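PDB 3WPU: beta-fructofuranosidase from Arthrobacter, which belongs to the levansucrase/invertase family, whose members are built on a five-bladed beta-propeller fold. Local coordinates for residues A[275-281]-A[293-297]; A[65-69]-A[132-136]; A[259-263]-A[318-324]. One frame throughout, in Å; residues are numbered along the deposited sequence.

Contact 3 is the buried one: strands 260-266 and 321-331 of one sheet meet there through aromatic and aliphatic side chains, with no hydrogen bond across it. Contacts 1 and 2 are only partly buried, lie on opposite sides of the chain's centre about 47 Å apart (centre to centre), and mix apolar packing with asparagine amides gripping backbone. Contact 1 joins two short helices and contact 2 two loops laced together by water. Contacts 1 and 3 share a thread: helices 278-281 and 293-297 belong to the chain that runs between the two strands, and Cys276 touches Asn331 at the end of strand 321-331 and is disulfide-bonded to Cys332 just beyond.

Contact 1 (A[275-281]-A[293-297]); sequences TCNEADL and VDDVN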
loop_
_atom_site.group_PDB
_atom_site.type_symbol
_atom_site.label_atom_id
_atom_site.label_comp_id
_atom_site.label_asym_id
_atom_site.label_seq_id
_atom_site.Cartn_x
_atom_site.Cartn_y
_atom_site.Cartn_z
ATOM N N THR A 275 15.489 -8.929 -21.298
ATOM C CA THR A 275 15.546 -10.371 -21.277
ATOM C C THR A 275 15.509 -10.892 -19.850
ATOM O O THR A 275 15.799 -10.171 -18.891
ATOM C CB THR A 275 16.833 -10.879 -21.921
ATOM O OG1 THR A 275 17.945 -10.338 -21.208
ATOM C CG2 THR A 275 16.895 -10.485 -23.390
ATOM N N CYS A 276 15.148 -12.160 -19.734
ATOM C CA CYS A 276 15.197 -12.847 -18.465
ATOM C C CYS A 276 16.346 -13.843 -18.497
ATOM O O CYS A 276 16.848 -14.191 -19.562
ATOM C CB CYS A 276 13.836 -13.448 -18.140
ATOM S SG CYS A 276 12.666 -12.112 -17.742
ATOM N N ASN A 277 16.822 -14.234 -17.328
ATOM C CA ASN A 277 17.886 -15.219 -17.236
ATOM C C ASN A 277 17.451 -16.409 -16.389
ATOM O O ASN A 277 16.299 -16.468 -15.946
ATOM C CB ASN A 277 19.166 -14.565 -16.706
ATOM C CG ASN A 277 19.026 -14.030 -15.297
ATOM O OD1 ASN A 277 18.204 -14.497 -14.499
ATOM N ND2 ASN A 277 19.837 -13.034 -14.976
ATOM N N GLU A 278 18.356 -17.360 -16.170
ATOM C CA GLU A 278 18.016 -18.574 -15.421
ATOM C C GLU A 278 17.522 -18.270 -14.012
ATOM O O GLU A 278 16.637 -18.955 -13.508
ATOM C CB GLU A 278 19.220 -19.530 -15.334
ATOM C CG GLU A 278 19.437 -20.309 -16.615
ATOM C CD GLU A 278 20.596 -21.291 -16.523
ATOM O OE1 GLU A 278 20.953 -21.860 -17.573
ATOM O OE2 GLU A 278 21.152 -21.486 -15.419
ATOM N N ALA A 279 18.102 -17.255 -13.381
ATOM C CA ALA A 279 17.737 -16.904 -12.011
ATOM C C ALA A 279 16.319 -16.322 -11.918
ATOM O O ALA A 279 15.635 -16.564 -10.939
ATOM C CB ALA A 279 18.757 -15.951 -11.414
ATOM N N ASP A 280 15.903 -15.577 -12.931
ATOM C CA ASP A 280 14.517 -15.090 -13.011
ATOM C C ASP A 280 13.544 -16.265 -13.149
ATOM O O ASP A 280 12.463 -16.263 -12.540
ATOM C CB ASP A 280 14.298 -14.180 -14.216
ATOM C CG ASP A 280 15.148 -12.932 -14.195
ATOM O OD1 ASP A 280 15.263 -12.251 -13.154
ATOM O OD2 ASP A 280 15.678 -12.626 -15.272
ATOM N N LEU A 281 13.929 -17.268 -13.932
ATOM C CA LEU A 281 13.089 -18.470 -14.083
ATOM C C LEU A 281 13.047 -19.273 -12.778
ATOM O O LEU A 281 11.977 -19.666 -12.307
ATOM C CB LEU A 281 13.546 -19.322 -15.266
ATOM C CG LEU A 281 12.917 -18.957 -16.600
ATOM C CD1 LEU A 281 13.145 -17.510 -16.987
ATOM C CD2 LEU A 281 13.482 -19.907 -17.653
ATOM N N VAL A 293 15.143 -20.532 -20.844
ATOM C CA VAL A 293 15.339 -19.097 -20.986
ATOM C C VAL A 293 14.872 -18.623 -22.367
ATOM O O VAL A 293 14.134 -17.626 -22.479
ATOM C CB VAL A 293 16.816 -18.693 -20.701
ATOM C CG1 VAL A 293 17.113 -17.284 -21.193
ATOM C CG2 VAL A 293 17.136 -18.799 -19.210
ATOM N N ASP A 294 15.259 -19.345 -23.420
ATOM C CA ASP A 294 14.827 -18.963 -24.771
ATOM C C ASP A 294 13.304 -18.957 -24.932
ATOM O O ASP A 294 12.747 -18.015 -25.507
ATOM C CB ASP A 294 15.464 -19.868 -25.845
ATOM C CG ASP A 294 16.963 -19.656 -25.993
ATOM O OD1 ASP A 294 17.518 -18.661 -25.486
ATOM O OD2 ASP A 294 17.596 -20.503 -26.667
ATOM N N ASP A 295 12.614 -19.985 -24.436
ATOM C CA ASP A 295 11.149 -20.018 -24.577
ATOM C C ASP A 295 10.472 -18.865 -23.818
ATOM O O ASP A 295 9.504 -18.272 -24.294
ATOM C CB ASP A 295 10.561 -21.343 -24.084
ATOM C CG ASP A 295 10.837 -22.510 -25.031
ATOM O OD1 ASP A 295 11.310 -22.286 -26.176
ATOM O OD2 ASP A 295 10.550 -23.655 -24.620
ATOM N N VAL A 296 10.955 -18.569 -22.618
ATOM C CA VAL A 296 10.377 -17.466 -21.862
ATOM C C VAL A 296 10.645 -16.119 -22.564
ATOM O O VAL A 296 9.743 -15.288 -22.704
ATOM C CB VAL A 296 10.883 -17.458 -20.404
ATOM C CG1 VAL A 296 10.431 -16.198 -19.667
ATOM C CG2 VAL A 296 10.369 -18.710 -19.689
ATOM N N ASN A 297 11.878 -15.908 -23.007
ATOM C CA ASN A 297 12.228 -14.676 -23.746
ATOM C C ASN A 297 11.452 -14.457 -25.047
ATOM O O ASN A 297 11.267 -13.298 -25.475
ATOM C CB ASN A 297 13.723 -14.613 -24.006
ATOM C CG ASN A 297 14.499 -14.175 -22.786
ATOM O OD1 ASN A 297 13.981 -13.463 -21.924
ATOM N ND2 ASN A 297 15.739 -14.595 -22.702
#
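Val293, at the start of helix 293-297, fits its two methyls against the bend where the chain runs from Cys276 into helix 278-281. CG1 comes within 3.5 Å of Cys276 O, while CG2 lies 3.6 Å from Glu278 N and also meets the CG of Glu278, whose chain crosses it at about a right angle. From the other helix Leu281 reaches over with its CD2, 3.7 Å from Val293 N. One turn on, Val296 faces the same leucine: the two side chains lie alongside, running in opposite senses, with Val296 CG2 3.9 Å from Leu281 CD2. Arg30 of helix 30-38 touches both of them.

Asn297 ends the walk with the polar part of the contact. With CG anti to its own carbonyl carbon (chi1 -78°), the amide is turned out from the helix toward Cys276. OD1 takes the Cys276 N-H on a lone pair in the carbonyl plane, at 2.8 Å and nearly straight (170°); ND2 returns a weak bond of 3.4 Å to Cys276 O. The amide thus meets both the N-H and, weakly, the C=O of Cys276, a residue whose SG is already tied to Cys332 by the disulfide.

Directly after this fixed point helix 278-281 begins. Asp280 N donates to Asn277 OD1 (3.0 Å) almost in line with its C=O, and Asn277 N donates to Asp280 OD2 (2.8 Å) on its anti side, somewhat out of the carboxylate plane: the reciprocal pair of a capping box, with Asn277 as N-cap.

Contact 2 (A[65-69]-A[132-136]); sequences PDMSN and ENGGW
Pro65 and Asn133 make the close side of this contact: Pro65 CB rests 3.8 Å from Asn133 CB, and the extended Glu132 brings its OE1 alongside the same proline ring. Next to them Asn133 ND2 donates to Asp66 O at 3.1 Å and 161°, with the acceptor in the amide plane, though the N-H comes in tilted from the carbonyl plane. Asn69 N, closing the type I beta turn from Asp66 to Asn69, reaches that oxygen from the opposite face, so two protein donors grip the carbonyl, and a water adds a third. The other end of the amide stays at home: Asn133 OD1 accepts from Gly135 N in an Asx turn, which fixes its rotation. Asp66 forms a second Asx turn, its OD2 taking Ser68 N as well as Glu70 N, while OD1 bridges to Arg103. These loops lead into strands 72-81 and 137-141 of one sheet. Deeper in, Met67, bent at chi3 (-73°), sets CE 4.2 Å from Trp136 CD1, and Ile96 and Phe119 of the same sheet enclose both.

On the looser side, water supplements and extends the direct bond. One sits beside it, donating to Asp66 O and to OD1 of the exposed Asn69 and accepting weakly from Asn133 ND2. Two more join Met67 O to the second loop, one through Asn133 O and Trp136 N, the other through Trp136 O.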
loop_
_atom_site.group_PDB
_atom_site.type_symbol
_atom_site.label_atom_id
_atom_site.label_comp_id
_atom_site.label_asym_id
_atom_site.label_seq_id
_atom_site.Cartn_x
_atom_site.Cartn_y
_atom_site.Cartn_z
ATOM N N PRO A 65 -21.725 0.195 2.499
ATOM C CA PRO A 65 -21.857 1.625 2.706
ATOM C C PRO A 65 -20.750 2.383 1.970
ATOM O O PRO A 65 -19.727 1.790 1.540
ATOM C CB PRO A 65 -21.708 1.764 4.207
ATOM C CG PRO A 65 -20.743 0.669 4.569
ATOM C CD PRO A 65 -21.044 -0.467 3.628
ATOM N N ASP A 66 -20.967 3.681 1.828
ATOM C CA ASP A 66 -19.981 4.583 1.219
ATOM C C ASP A 66 -19.438 5.559 2.260
ATOM O O ASP A 66 -20.191 6.277 2.929
ATOM C CB ASP A 66 -20.555 5.288 0.008
ATOM C CG ASP A 66 -19.526 6.139 -0.691
ATOM O OD1 ASP A 66 -18.984 5.687 -1.716
ATOM O OD2 ASP A 66 -19.270 7.253 -0.190
ATOM N N MET A 67 -18.116 5.570 2.422
ATOM C CA MET A 67 -17.486 6.298 3.502
ATOM C C MET A 67 -17.571 7.824 3.388
ATOM O O MET A 67 -17.428 8.531 4.391
ATOM C CB MET A 67 -16.020 5.890 3.550
ATOM C CG MET A 67 -15.179 6.399 2.361
ATOM S SD MET A 67 -13.532 5.650 2.318
ATOM C CE MET A 67 -12.639 6.416 3.667
ATOM N N SER A 68 -17.777 8.324 2.166
ATOM C CA SER A 68 -17.837 9.770 1.916
ATOM C C SER A 68 -19.258 10.237 1.608
ATOM O O SER A 68 -19.441 11.378 1.181
ATOM C CB SER A 68 -16.878 10.185 0.789
ATOM O OG SER A 68 -17.344 9.848 -0.535
ATOM N N ASN A 69 -20.244 9.376 1.841
ATOM C CA ASN A 69 -21.629 9.665 1.438
ATOM C C ASN A 69 -21.696 10.036 -0.048
ATOM O O ASN A 69 -22.476 10.908 -0.467
ATOM C CB ASN A 69 -22.196 10.796 2.303
ATOM C CG ASN A 69 -22.419 10.388 3.745
ATOM O OD1 ASN A 69 -22.512 9.208 4.081
ATOM N ND2 ASN A 69 -22.545 11.384 4.610
ATOM N N GLU A 132 -22.068 2.813 10.703
ATOM C CA GLU A 132 -21.852 1.700 9.788
ATOM C C GLU A 132 -20.776 2.014 8.742
ATOM O O GLU A 132 -19.956 1.148 8.427
ATOM C CB GLU A 132 -23.157 1.314 9.077
ATOM C CG GLU A 132 -23.044 -0.010 8.336
ATOM C CD GLU A 132 -24.138 -0.227 7.308
ATOM O OE1 GLU A 132 -24.745 0.767 6.847
ATOM O OE2 GLU A 132 -24.356 -1.398 6.932
ATOM N N ASN A 133 -20.758 3.243 8.216
ATOM C CA ASN A 133 -19.843 3.576 7.132
ATOM C C ASN A 133 -18.449 3.967 7.641
ATOM O O ASN A 133 -17.622 4.432 6.853
ATOM C CB ASN A 133 -20.415 4.671 6.221
ATOM C CG ASN A 133 -20.298 6.057 6.816
ATOM O OD1 ASN A 133 -20.108 6.231 8.030
ATOM N ND2 ASN A 133 -20.414 7.061 5.953
ATOM N N GLY A 134 -18.218 3.790 8.933
ATOM C CA GLY A 134 -16.906 4.086 9.560
ATOM C C GLY A 134 -16.858 5.420 10.275
ATOM O O GLY A 134 -15.938 5.693 11.054
ATOM N N GLY A 135 -17.831 6.277 10.010
ATOM C CA GLY A 135 -17.948 7.553 10.709
ATOM C C GLY A 135 -16.909 8.610 10.340
ATOM O O GLY A 135 -16.654 9.535 11.116
ATOM N N TRP A 136 -16.306 8.477 9.154
ATOM C CA TRP A 136 -15.295 9.445 8.697
ATOM C C TRP A 136 -15.941 10.725 8.209
ATOM O O TRP A 136 -16.971 10.677 7.515
ATOM C CB TRP A 136 -14.440 8.868 7.555
ATOM C CG TRP A 136 -13.591 7.709 7.947
ATOM C CD1 TRP A 136 -13.854 6.399 7.715
ATOM C CD2 TRP A 136 -12.341 7.743 8.655
ATOM N NE1 TRP A 136 -12.862 5.618 8.202
ATOM C CE2 TRP A 136 -11.921 6.410 8.803
ATOM C CE3 TRP A 136 -11.551 8.762 9.167
ATOM C CZ2 TRP A 136 -10.740 6.062 9.427
ATOM C CZ3 TRP A 136 -10.366 8.422 9.807
ATOM C CH2 TRP A 136 -9.973 7.079 9.932
HETATM O O HOH W 1 -22.487 6.473 4.288
HETATM O O HOH W 2 -16.971 7.025 6.851
HETATM O O HOH W 3 -17.353 11.368 4.730
#

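Contact 3 (A[259-263]-A[318-324]); sequences TFMVF and LTEWEFL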
loop_
_atom_site.group_PDB
_atom_site.type_symbol
_atom_site.label_atom_id
_atom_site.label_comp_id
_atom_site.label_asym_id
_atom_site.label_seq_id
_atom_site.Cartn_x
_atom_site.Cartn_y
_atom_site.Cartn_z
ATOM N N THR A 259 16.790 6.522 7.774
ATOM C CA THR A 259 15.443 6.399 7.182
ATOM C C THR A 259 15.542 5.837 5.779
ATOM O O THR A 259 16.295 6.350 4.936
ATOM C CB THR A 259 14.692 7.742 7.169
ATOM O OG1 THR A 259 14.633 8.260 8.507
ATOM C CG2 THR A 259 13.235 7.561 6.627
ATOM N N PHE A 260 14.715 4.823 5.509
ATOM C CA PHE A 260 14.652 4.196 4.198
ATOM C C PHE A 260 13.279 4.387 3.611
ATOM O O PHE A 260 12.368 4.823 4.295
ATOM C CB PHE A 260 14.967 2.708 4.270
ATOM C CG PHE A 260 16.393 2.431 4.640
ATOM C CD1 PHE A 260 17.361 2.366 3.654
ATOM C CD2 PHE A 260 16.744 2.242 5.956
ATOM C CE1 PHE A 260 18.695 2.135 3.986
ATOM C CE2 PHE A 260 18.076 2.006 6.292
ATOM C CZ PHE A 260 19.028 1.949 5.306
ATOM N N MET A 261 13.194 4.081 2.328
ATOM C CA MET A 261 11.937 4.141 1.576
ATOM C C MET A 261 11.910 2.986 0.600
ATOM O O MET A 261 12.902 2.705 -0.060
ATOM C CB MET A 261 11.886 5.467 0.812
ATOM C CG MET A 261 10.699 5.653 -0.165
ATOM S SD MET A 261 11.020 6.997 -1.321
ATOM C CE MET A 261 11.112 8.425 -0.244
ATOM N N VAL A 262 10.743 2.358 0.457
ATOM C CA VAL A 262 10.489 1.479 -0.660
ATOM C C VAL A 262 9.430 2.095 -1.551
ATOM O O VAL A 262 8.668 2.979 -1.138
ATOM C CB VAL A 262 10.109 0.020 -0.259
ATOM C CG1 VAL A 262 11.300 -0.671 0.405
ATOM C CG2 VAL A 262 8.919 -0.029 0.659
ATOM N N PHE A 263 9.470 1.670 -2.801
ATOM C CA PHE A 263 8.567 2.186 -3.811
ATOM C C PHE A 263 8.518 1.190 -4.961
ATOM O O PHE A 263 9.347 0.299 -5.062
ATOM C CB PHE A 263 9.052 3.559 -4.314
ATOM C CG PHE A 263 10.483 3.560 -4.760
ATOM C CD1 PHE A 263 10.812 3.267 -6.072
ATOM C CD2 PHE A 263 11.490 3.818 -3.865
ATOM C CE1 PHE A 263 12.118 3.214 -6.485
ATOM C CE2 PHE A 263 12.813 3.764 -4.276
ATOM C CZ PHE A 263 13.124 3.475 -5.582
ATOM N N LEU A 318 14.666 14.665 5.680
ATOM C CA LEU A 318 14.128 13.765 4.656
ATOM C C LEU A 318 13.826 14.456 3.324
ATOM O O LEU A 318 12.928 14.036 2.571
ATOM C CB LEU A 318 12.899 13.024 5.192
ATOM C CG LEU A 318 13.032 12.357 6.569
ATOM C CD1 LEU A 318 11.766 11.584 6.880
ATOM C CD2 LEU A 318 14.244 11.436 6.669
ATOM N N THR A 319 14.571 15.512 3.010
ATOM C CA THR A 319 14.426 16.231 1.746
ATOM C C THR A 319 15.443 15.837 0.666
ATOM O O THR A 319 15.356 16.320 -0.459
ATOM C CB THR A 319 14.549 17.740 1.980
ATOM O OG1 THR A 319 15.817 18.000 2.616
ATOM C CG2 THR A 319 13.470 18.215 2.861
ATOM N N GLU A 320 16.416 14.984 1.006
ATOM C CA GLU A 320 17.419 14.498 0.057
ATOM C C GLU A 320 17.548 12.992 0.239
ATOM O O GLU A 320 17.649 12.535 1.357
ATOM C CB GLU A 320 18.775 15.149 0.326
ATOM C CG GLU A 320 18.759 16.632 -0.006
ATOM C CD GLU A 320 20.055 17.336 0.320
ATOM O OE1 GLU A 320 20.079 18.579 0.205
ATOM O OE2 GLU A 320 21.036 16.662 0.701
ATOM N N TRP A 321 17.539 12.267 -0.877
ATOM C CA TRP A 321 17.522 10.809 -0.910
ATOM C C TRP A 321 18.528 10.321 -1.943
ATOM O O TRP A 321 18.832 11.035 -2.923
ATOM C CB TRP A 321 16.098 10.318 -1.281
ATOM C CG TRP A 321 15.110 10.584 -0.185
ATOM C CD1 TRP A 321 14.520 11.776 0.110
ATOM C CD2 TRP A 321 14.632 9.659 0.790
ATOM N NE1 TRP A 321 13.729 11.668 1.198
ATOM C CE2 TRP A 321 13.763 10.372 1.646
ATOM C CE3 TRP A 321 14.862 8.301 1.037
ATOM C CZ2 TRP A 321 13.109 9.780 2.706
ATOM C CZ3 TRP A 321 14.208 7.712 2.125
ATOM C CH2 TRP A 321 13.328 8.450 2.925
ATOM N N GLU A 322 19.034 9.111 -1.725
ATOM C CA GLU A 322 19.856 8.412 -2.705
ATOM C C GLU A 322 19.175 7.077 -3.000
ATOM O O GLU A 322 18.697 6.382 -2.095
ATOM C CB GLU A 322 21.309 8.187 -2.232
ATOM C CG GLU A 322 21.450 7.228 -1.103
ATOM C CD GLU A 322 22.884 7.091 -0.608
ATOM O OE1 GLU A 322 23.117 6.141 0.146
ATOM O OE2 GLU A 322 23.728 7.959 -0.919
ATOM N N PHE A 323 19.131 6.735 -4.270
ATOM C CA PHE A 323 18.694 5.424 -4.682
ATOM C C PHE A 323 19.678 4.379 -4.191
ATOM O O PHE A 323 20.902 4.630 -4.112
ATOM C CB PHE A 323 18.637 5.308 -6.201
ATOM C CG PHE A 323 17.416 5.919 -6.837
ATOM C CD1 PHE A 323 16.166 5.536 -6.443
ATOM C CD2 PHE A 323 17.548 6.830 -7.860
ATOM C CE1 PHE A 323 15.037 6.064 -7.050
ATOM C CE2 PHE A 323 16.436 7.377 -8.482
ATOM C CZ PHE A 323 15.183 6.992 -8.073
ATOM N N LEU A 324 19.140 3.226 -3.844
ATOM C CA LEU A 324 19.903 2.011 -3.616
ATOM C C LEU A 324 19.402 0.947 -4.595
ATOM O O LEU A 324 18.355 1.143 -5.250
ATOM C CB LEU A 324 19.755 1.552 -2.165
ATOM C CG LEU A 324 20.277 2.528 -1.109
ATOM C CD1 LEU A 324 19.984 2.058 0.304
ATOM C CD2 LEU A 324 21.774 2.782 -1.271
#
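Met261 lays its terminal methyl on the indole of Trp321, and this is the centrepiece of the contact. CE stands 3.6 Å from the centroid of the six-membered ring and only 4° off the ring normal, a CH-pi contact over the middle of the face. The sulfur sits farther back above the same face, SD 4.8 Å from that centroid, which makes this a Met-aromatic pair too. With CG anti to the backbone N and a bend at chi3, the methionine hooks over the ring while its root, CB, presses on the rim at Trp321 CZ3 (3.5 Å). The benzene end of the indole is thereby wedged into the hollow between Met261 and Thr259, whose CG2 meets Trp321 CH2 at 3.8 Å. The backbone of Phe260, through its carbonyl carbon, closes the hollow at the ring's edge. Leu318 adds a smaller bump: its CD2 lies 3.7 Å from Thr259 OG1. The N-H edge of the indole is tethered too, Trp321 NE1 donating to Leu318 O (2.9 Å) from well above the carbonyl plane.

Farther along, Phe263 pushes CZ to 3.5 Å from Phe323 CE1, at the edge of the Phe323 ring; the two rings are inclined at 55°. Phe260 points its CB away, yet its ring swings back so that Leu324 CD1 touches CE1 at the ring edge.

Strand 305-313 runs between these two strands, whose short segments cross at 57° within one twisted sheet, as expected for a propeller blade. On one face Leu226 of strand 213-226 packs against Met261, Trp321 and Phe323; on the other, Leu324 rests on Leu310 of the intervening strand.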